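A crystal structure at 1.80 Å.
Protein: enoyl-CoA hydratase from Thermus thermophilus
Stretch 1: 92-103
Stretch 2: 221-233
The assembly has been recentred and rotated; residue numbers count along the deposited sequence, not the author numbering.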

ATOM      1  N   GLU A  92     -22.610 -10.800  -2.144  1.00 11.83           N
ATOM      2  CA  GLU A  92     -23.058 -11.259  -0.829  1.00 12.12           C
ATOM      3  C   GLU A  92     -21.861 -11.782  -0.035  1.00 11.34           C
ATOM      4  O   GLU A  92     -21.706 -11.488   1.157  1.00 12.30           O
ATOM      5  CB  GLU A  92     -24.086 -12.382  -0.974  1.00 11.93           C
ATOM      6  CG  GLU A  92     -25.469 -11.914  -1.381  1.00 12.43           C
ATOM      7  CD  GLU A  92     -26.412 -13.072  -1.636  1.00 15.06           C
ATOM      8  OE1 GLU A  92     -26.144 -14.180  -1.127  1.00 16.75           O
ATOM      9  OE2 GLU A  92     -27.429 -12.870  -2.333  1.00 13.48           O
ATOM     10  N   ALA A  93     -21.017 -12.564  -0.704  1.00 10.64           N
ATOM     11  CA  ALA A  93     -19.830 -13.142  -0.072  1.00  9.61           C
ATOM     12  C   ALA A  93     -18.919 -12.019   0.400  1.00 11.20           C
ATOM     13  O   ALA A  93     -18.351 -12.070   1.489  1.00 10.55           O
ATOM     14  CB  ALA A  93     -19.091 -14.030  -1.068  1.00  7.54           C
ATOM     15  N   ARG A  94     -18.782 -10.993  -0.432  1.00 11.84           N
ATOM     16  CA  ARG A  94     -17.941  -9.858  -0.073  1.00 13.51           C
ATOM     17  C   ARG A  94     -18.491  -9.177   1.176  1.00 14.39           C
ATOM     18  O   ARG A  94     -17.735  -8.806   2.075  1.00 13.48           O
ATOM     19  CB  ARG A  94     -17.878  -8.862  -1.240  1.00 14.39           C
ATOM     20  CG  ARG A  94     -17.187  -7.534  -0.923  1.00 20.18           C
ATOM     21  CD  ARG A  94     -17.087  -6.680  -2.189  1.00 21.98           C
ATOM     22  NE  ARG A  94     -16.521  -5.353  -1.953  1.00 22.78           N
ATOM     23  CZ  ARG A  94     -17.177  -4.340  -1.400  1.00 22.41           C
ATOM     24  NH1 ARG A  94     -18.438  -4.491  -1.014  1.00 26.06           N
ATOM     25  NH2 ARG A  94     -16.576  -3.169  -1.243  1.00 28.30           N
ATOM     26  N   ASP A  95     -19.811  -9.023   1.238  1.00 12.53           N
ATOM     27  CA  ASP A  95     -20.447  -8.371   2.380  1.00 13.71           C
ATOM     28  C   ASP A  95     -20.503  -9.229   3.641  1.00 11.42           C
ATOM     29  O   ASP A  95     -20.589  -8.704   4.748  1.00 10.34           O
ATOM     30  CB  ASP A  95     -21.863  -7.904   2.017  1.00 15.22           C
ATOM     31  CG  ASP A  95     -21.859  -6.704   1.082  1.00 20.75           C
ATOM     32  OD1 ASP A  95     -20.980  -5.836   1.236  1.00 26.11           O
ATOM     33  OD2 ASP A  95     -22.736  -6.619   0.204  1.00 23.73           O
ATOM     34  N   LEU A  96     -20.454 -10.546   3.478  1.00 10.44           N
ATOM     35  CA  LEU A  96     -20.496 -11.439   4.627  1.00 12.06           C
ATOM     36  C   LEU A  96     -19.271 -11.179   5.496  1.00 11.92           C
ATOM     37  O   LEU A  96     -19.308 -11.378   6.705  1.00 13.18           O
ATOM     38  CB  LEU A  96     -20.504 -12.902   4.172  1.00 12.63           C
ATOM     39  CG  LEU A  96     -20.688 -13.953   5.275  1.00 14.28           C
ATOM     40  CD1 LEU A  96     -22.044 -13.775   5.950  1.00 15.44           C
ATOM     41  CD2 LEU A  96     -20.588 -15.344   4.673  1.00 15.79           C
ATOM     42  N   VAL A  97     -18.190 -10.726   4.866  1.00 12.42           N
ATOM     43  CA  VAL A  97     -16.950 -10.428   5.576  1.00 12.63           C
ATOM     44  C   VAL A  97     -16.838  -8.942   5.932  1.00 12.51           C
ATOM     45  O   VAL A  97     -16.515  -8.585   7.069  1.00 11.98           O
ATOM     46  CB  VAL A  97     -15.721 -10.856   4.728  1.00 13.38           C
ATOM     47  CG1 VAL A  97     -14.427 -10.409   5.401  1.00 14.29           C
ATOM     48  CG2 VAL A  97     -15.724 -12.367   4.553  1.00 11.23           C
ATOM     49  N   LEU A  98     -17.118  -8.073   4.969  1.00 11.99           N
ATOM     50  CA  LEU A  98     -17.028  -6.635   5.208  1.00 14.09           C
ATOM     51  C   LEU A  98     -18.134  -6.123   6.116  1.00 14.36           C
ATOM     52  O   LEU A  98     -17.951  -5.141   6.835  1.00 14.87           O
ATOM     53  CB  LEU A  98     -17.058  -5.878   3.879  1.00 17.24           C
ATOM     54  CG  LEU A  98     -15.922  -6.214   2.910  1.00 19.85           C
ATOM     55  CD1 LEU A  98     -16.024  -5.318   1.680  1.00 21.60           C
ATOM     56  CD2 LEU A  98     -14.579  -6.018   3.605  1.00 22.69           C
ATOM     57  N   GLY A  99     -19.286  -6.792   6.084  1.00 14.20           N
ATOM     58  CA  GLY A  99     -20.395  -6.379   6.921  1.00 14.86           C
ATOM     59  C   GLY A  99     -19.961  -6.266   8.367  1.00 14.03           C
ATOM     60  O   GLY A  99     -20.081  -5.204   8.978  1.00 15.53           O
ATOM     61  N   PRO A 100     -19.456  -7.359   8.951  1.00 13.30           N
ATOM     62  CA  PRO A 100     -19.006  -7.340  10.343  1.00 12.34           C
ATOM     63  C   PRO A 100     -17.837  -6.365  10.540  1.00 12.30           C
ATOM     64  O   PRO A 100     -17.790  -5.630  11.529  1.00 13.01           O
ATOM     65  CB  PRO A 100     -18.594  -8.787  10.588  1.00 13.16           C
ATOM     66  CG  PRO A 100     -19.490  -9.556   9.663  1.00 12.64           C
ATOM     67  CD  PRO A 100     -19.443  -8.731   8.412  1.00 10.93           C
ATOM     68  N   LEU A 101     -16.906  -6.356   9.590  1.00 11.65           N
ATOM     69  CA  LEU A 101     -15.741  -5.480   9.683  1.00 13.13           C
ATOM     70  C   LEU A 101     -16.102  -4.009   9.708  1.00 14.00           C
ATOM     71  O   LEU A 101     -15.482  -3.227  10.429  1.00 13.12           O
ATOM     72  CB  LEU A 101     -14.767  -5.720   8.524  1.00 13.91           C
ATOM     73  CG  LEU A 101     -13.896  -6.978   8.514  1.00 16.77           C
ATOM     74  CD1 LEU A 101     -12.835  -6.825   7.427  1.00 17.09           C
ATOM     75  CD2 LEU A 101     -13.225  -7.173   9.866  1.00 18.68           C
ATOM     76  N   ASN A 102     -17.098  -3.625   8.919  1.00 14.03           N
ATOM     77  CA  ASN A 102     -17.497  -2.228   8.876  1.00 14.73           C
ATOM     78  C   ASN A 102     -18.629  -1.853   9.827  1.00 14.26           C
ATOM     79  O   ASN A 102     -19.022  -0.688   9.895  1.00 14.76           O
ATOM     80  CB  ASN A 102     -17.829  -1.818   7.438  1.00 17.49           C
ATOM     81  CG  ASN A 102     -16.587  -1.747   6.560  1.00 19.50           C
ATOM     82  OD1 ASN A 102     -15.558  -1.215   6.972  1.00 20.59           O
ATOM     83  ND2 ASN A 102     -16.680  -2.282   5.349  1.00 22.37           N
ATOM     84  N   PHE A 103     -19.155  -2.831  10.561  1.00 12.79           N
ATOM     85  CA  PHE A 103     -20.203  -2.540  11.528  1.00 13.13           C
ATOM     86  C   PHE A 103     -19.481  -1.782  12.640  1.00 11.98           C
ATOM     87  O   PHE A 103     -18.385  -2.161  13.029  1.00 11.15           O
ATOM     88  CB  PHE A 103     -20.811  -3.827  12.078  1.00 14.02           C
ATOM     89  CG  PHE A 103     -22.002  -3.596  12.953  1.00 14.74           C
ATOM     90  CD1 PHE A 103     -23.160  -3.030  12.427  1.00 16.27           C
ATOM     91  CD2 PHE A 103     -21.957  -3.897  14.308  1.00 14.06           C
ATOM     92  CE1 PHE A 103     -24.258  -2.762  13.241  1.00 17.73           C
ATOM     93  CE2 PHE A 103     -23.053  -3.634  15.134  1.00 14.79           C
ATOM     94  CZ  PHE A 103     -24.203  -3.064  14.600  1.00 15.71           C
ATOM     95  N   LEU A 221      -8.167  -0.346  13.659  1.00  7.91           N
ATOM     96  CA  LEU A 221      -7.502  -1.631  13.464  1.00  7.33           C
ATOM     97  C   LEU A 221      -7.931  -2.271  12.148  1.00  8.32           C
ATOM     98  O   LEU A 221      -7.103  -2.835  11.428  1.00  6.99           O
ATOM     99  CB  LEU A 221      -7.822  -2.594  14.615  1.00  7.44           C
ATOM    100  CG  LEU A 221      -7.149  -2.387  15.976  1.00  9.33           C
ATOM    101  CD1 LEU A 221      -7.789  -3.328  16.989  1.00  9.86           C
ATOM    102  CD2 LEU A 221      -5.653  -2.660  15.882  1.00  9.36           C
ATOM    103  N   ASN A 222      -9.218  -2.176  11.824  1.00  8.53           N
ATOM    104  CA  ASN A 222      -9.715  -2.795  10.602  1.00  8.22           C
ATOM    105  C   ASN A 222      -9.156  -2.215   9.308  1.00  8.36           C
ATOM    106  O   ASN A 222      -9.294  -2.819   8.248  1.00  6.32           O
ATOM    107  CB  ASN A 222     -11.248  -2.812  10.592  1.00  9.58           C
ATOM    108  CG  ASN A 222     -11.809  -3.949  11.425  1.00 12.36           C
ATOM    109  OD1 ASN A 222     -11.072  -4.842  11.841  1.00 11.92           O
ATOM    110  ND2 ASN A 222     -13.116  -3.933  11.658  1.00 16.85           N
ATOM    111  N   HIS A 223      -8.515  -1.052   9.386  1.00  8.86           N
ATOM    112  CA  HIS A 223      -7.909  -0.480   8.193  1.00  8.45           C
ATOM    113  C   HIS A 223      -6.765  -1.393   7.741  1.00  9.49           C
ATOM    114  O   HIS A 223      -6.307  -1.304   6.599  1.00  8.56           O
ATOM    115  CB  HIS A 223      -7.374   0.933   8.457  1.00 10.95           C
ATOM    116  CG  HIS A 223      -8.373   2.016   8.190  1.00 12.43           C
ATOM    117  ND1 HIS A 223      -9.080   2.101   7.008  1.00 16.22           N
ATOM    118  CD2 HIS A 223      -8.762   3.076   8.938  1.00 15.92           C
ATOM    119  CE1 HIS A 223      -9.860   3.168   7.040  1.00 15.34           C
ATOM    120  NE2 HIS A 223      -9.686   3.777   8.199  1.00 12.48           N
ATOM    121  N   TRP A 224      -6.286  -2.256   8.635  1.00  6.15           N
ATOM    122  CA  TRP A 224      -5.229  -3.179   8.243  1.00  9.15           C
ATOM    123  C   TRP A 224      -5.813  -4.144   7.221  1.00  9.61           C
ATOM    124  O   TRP A 224      -5.168  -4.480   6.233  1.00 11.87           O
ATOM    125  CB  TRP A 224      -4.685  -3.962   9.439  1.00  9.47           C
ATOM    126  CG  TRP A 224      -3.667  -3.204  10.230  1.00  9.78           C
ATOM    127  CD1 TRP A 224      -3.905  -2.236  11.164  1.00  9.65           C
ATOM    128  CD2 TRP A 224      -2.243  -3.324  10.131  1.00 10.34           C
ATOM    129  NE1 TRP A 224      -2.721  -1.748  11.653  1.00  9.35           N
ATOM    130  CE2 TRP A 224      -1.683  -2.396  11.037  1.00 11.36           C
ATOM    131  CE3 TRP A 224      -1.385  -4.126   9.366  1.00 12.01           C
ATOM    132  CZ2 TRP A 224      -0.302  -2.247  11.200  1.00 11.46           C
ATOM    133  CZ3 TRP A 224      -0.005  -3.977   9.528  1.00 13.61           C
ATOM    134  CH2 TRP A 224       0.520  -3.043  10.440  1.00 11.07           C
ATOM    135  N   TYR A 225      -7.042  -4.586   7.460  1.00  8.44           N
ATOM    136  CA  TYR A 225      -7.696  -5.491   6.527  1.00  8.11           C
ATOM    137  C   TYR A 225      -8.121  -4.735   5.265  1.00  9.04           C
ATOM    138  O   TYR A 225      -7.947  -5.226   4.157  1.00  8.64           O
ATOM    139  CB  TYR A 225      -8.937  -6.124   7.158  1.00  8.09           C
ATOM    140  CG  TYR A 225      -8.662  -7.174   8.211  1.00 10.54           C
ATOM    141  CD1 TYR A 225      -7.752  -8.204   7.978  1.00 11.21           C
ATOM    142  CD2 TYR A 225      -9.367  -7.176   9.420  1.00 11.82           C
ATOM    143  CE1 TYR A 225      -7.552  -9.215   8.916  1.00 11.23           C
ATOM    144  CE2 TYR A 225      -9.176  -8.181  10.362  1.00 13.38           C
ATOM    145  CZ  TYR A 225      -8.271  -9.197  10.103  1.00 13.38           C
ATOM    146  OH  TYR A 225      -8.108 -10.211  11.012  1.00 13.91           O
ATOM    147  N   ARG A 226      -8.672  -3.541   5.445  1.00  9.19           N
ATOM    148  CA  ARG A 226      -9.141  -2.752   4.317  1.00 12.18           C
ATOM    149  C   ARG A 226      -8.045  -2.471   3.294  1.00 12.90           C
ATOM    150  O   ARG A 226      -8.322  -2.390   2.100  1.00 13.54           O
ATOM    151  CB  ARG A 226      -9.758  -1.435   4.797  1.00 12.12           C
ATOM    152  CG  ARG A 226     -10.971  -1.618   5.707  1.00 16.17           C
ATOM    153  CD  ARG A 226     -11.723  -0.302   5.912  1.00 16.36           C
ATOM    154  NE  ARG A 226     -12.800  -0.438   6.890  1.00 17.16           N
ATOM    155  CZ  ARG A 226     -12.693  -0.104   8.172  1.00 18.27           C
ATOM    156  NH1 ARG A 226     -11.556   0.400   8.636  1.00 13.34           N
ATOM    157  NH2 ARG A 226     -13.720  -0.283   8.994  1.00 18.07           N
ATOM    158  N   SER A 227      -6.806  -2.333   3.757  1.00 11.93           N
ATOM    159  CA  SER A 227      -5.692  -2.070   2.853  1.00 11.66           C
ATOM    160  C   SER A 227      -5.440  -3.235   1.892  1.00 12.59           C
ATOM    161  O   SER A 227      -4.759  -3.077   0.882  1.00 12.80           O
ATOM    162  CB  SER A 227      -4.416  -1.783   3.657  1.00 11.03           C
ATOM    163  OG  SER A 227      -4.523  -0.569   4.376  1.00 11.18           O
ATOM    164  N   PHE A 228      -5.999  -4.402   2.210  1.00 11.20           N
ATOM    165  CA  PHE A 228      -5.818  -5.593   1.386  1.00 11.35           C
ATOM    166  C   PHE A 228      -7.122  -6.077   0.764  1.00 11.55           C
ATOM    167  O   PHE A 228      -7.251  -7.245   0.406  1.00  8.83           O
ATOM    168  CB  PHE A 228      -5.197  -6.712   2.223  1.00 11.98           C
ATOM    169  CG  PHE A 228      -3.781  -6.428   2.647  1.00 12.21           C
ATOM    170  CD1 PHE A 228      -2.717  -6.770   1.819  1.00 11.37           C
ATOM    171  CD2 PHE A 228      -3.515  -5.771   3.848  1.00 15.07           C
ATOM    172  CE1 PHE A 228      -1.408  -6.475   2.176  1.00 14.47           C
ATOM    173  CE2 PHE A 228      -2.200  -5.469   4.218  1.00 14.96           C
ATOM    174  CZ  PHE A 228      -1.146  -5.816   3.380  1.00 15.11           C
ATOM    175  N   LEU A 229      -8.083  -5.173   0.631  1.00 13.13           N
ATOM    176  CA  LEU A 229      -9.362  -5.532   0.044  1.00 13.67           C
ATOM    177  C   LEU A 229      -9.194  -6.011  -1.398  1.00 11.51           C
ATOM    178  O   LEU A 229      -9.838  -6.982  -1.811  1.00  9.05           O
ATOM    179  CB  LEU A 229     -10.332  -4.353   0.097  1.00 17.62           C
ATOM    180  CG  LEU A 229     -11.671  -4.692   0.748  1.00 22.95           C
ATOM    181  CD1 LEU A 229     -12.344  -5.809  -0.039  1.00 23.95           C
ATOM    182  CD2 LEU A 229     -11.460  -5.113   2.193  1.00 21.19           C
ATOM    183  N   PRO A 230      -8.344  -5.331  -2.194  1.00 10.61           N
ATOM    184  CA  PRO A 230      -8.181  -5.801  -3.571  1.00 10.53           C
ATOM    185  C   PRO A 230      -7.691  -7.253  -3.581  1.00 10.90           C
ATOM    186  O   PRO A 230      -8.140  -8.069  -4.389  1.00 10.51           O
ATOM    187  CB  PRO A 230      -7.155  -4.827  -4.144  1.00 13.38           C
ATOM    188  CG  PRO A 230      -7.482  -3.553  -3.415  1.00 12.08           C
ATOM    189  CD  PRO A 230      -7.659  -4.039  -1.999  1.00 11.84           C
ATOM    190  N   HIS A 231      -6.767  -7.566  -2.674  1.00  9.03           N
ATOM    191  CA  HIS A 231      -6.226  -8.918  -2.566  1.00  8.77           C
ATOM    192  C   HIS A 231      -7.367  -9.900  -2.312  1.00  8.90           C
ATOM    193  O   HIS A 231      -7.431 -10.974  -2.910  1.00  8.91           O
ATOM    194  CB  HIS A 231      -5.239  -9.009  -1.399  1.00  9.96           C
ATOM    195  CG  HIS A 231      -4.045  -8.114  -1.536  1.00  9.88           C
ATOM    196  ND1 HIS A 231      -4.151  -6.747  -1.674  1.00  9.97           N
ATOM    197  CD2 HIS A 231      -2.719  -8.389  -1.520  1.00  9.67           C
ATOM    198  CE1 HIS A 231      -2.941  -6.217  -1.738  1.00  9.01           C
ATOM    199  NE2 HIS A 231      -2.055  -7.193  -1.647  1.00  9.69           N
ATOM    200  N   PHE A 232      -8.262  -9.520  -1.409  1.00  9.41           N
ATOM    201  CA  PHE A 232      -9.402 -10.359  -1.054  1.00  9.58           C
ATOM    202  C   PHE A 232     -10.370 -10.520  -2.222  1.00  8.38           C
ATOM    203  O   PHE A 232     -10.708 -11.635  -2.609  1.00 10.46           O
ATOM    204  CB  PHE A 232     -10.130  -9.759   0.155  1.00 10.66           C
ATOM    205  CG  PHE A 232     -11.479 -10.368   0.422  1.00 11.05           C
ATOM    206  CD1 PHE A 232     -11.644 -11.748   0.456  1.00 11.96           C
ATOM    207  CD2 PHE A 232     -12.584  -9.555   0.652  1.00 11.81           C
ATOM    208  CE1 PHE A 232     -12.894 -12.313   0.718  1.00 12.78           C
ATOM    209  CE2 PHE A 232     -13.840 -10.111   0.916  1.00 15.66           C
ATOM    210  CZ  PHE A 232     -13.991 -11.496   0.947  1.00 15.13           C
ATOM    211  N   GLU A 233     -10.806  -9.405  -2.788  1.00  8.64           N
ATOM    212  CA  GLU A 233     -11.748  -9.465  -3.897  1.00  8.37           C
ATOM    213  C   GLU A 233     -11.208 -10.210  -5.108  1.00  8.56           C
ATOM    214  O   GLU A 233     -11.966 -10.863  -5.829  1.00 10.55           O
ATOM    215  CB  GLU A 233     -12.201  -8.053  -4.259  1.00 10.17           C
ATOM    216  CG  GLU A 233     -13.139  -7.483  -3.202  1.00 13.27           C
ATOM    217  CD  GLU A 233     -13.471  -6.030  -3.423  1.00 14.83           C
ATOM    218  OE1 GLU A 233     -13.364  -5.568  -4.575  1.00 15.66           O
ATOM    219  OE2 GLU A 233     -13.851  -5.357  -2.441  1.00 18.20           O
TER

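How do the two backbones meet? Stretch 1 is helical, kinked at Pro100, whose nitrogen carries no hydrogen to donate. Stretch 2 has two helical segments joined through a type I turn from Arg226 to Leu229. Both run roughly antiparallel to the first helix, at 157° and 145°, so Leu101 lies near Asn222 and Arg94 near Glu233.

What fills the space between them? Apolar side chains do. Leu101, which the other stretch covers most, brings CD2 to 3.9 Å from Tyr225 CD2. Leu98 CD2 meets Leu229 CD2 at 3.5 Å, and Val97 CG2 lies 4.1 Å from Phe232 CZ. The broad Phe232 ring also reaches the backbone of Arg94, its CE2 4.2 Å from Arg94 CA.

Which polar groups tie the Leu101 end? Asn222, whose CA-to-CB bond points toward stretch 1, donates from ND2 to Leu101 O at 2.8 Å; its OD1 is bonded elsewhere in the structure, so both ends of the buried amide are satisfied. Beside it, the extended Arg226 gives two hydrogen bonds that converge on Asn102 OD1, each 2.9 Å long, from NE and NH2; OD1 sits at the guanidinium edge.

What secures the other end? Arg94, all-trans through chi3, carries its NE to 2.7 Å from Glu233 OE2, forming a hydrogen-bonded salt bridge that pairs the buried carboxylate with a positive charge, though the modelled place of OE2 is less sure.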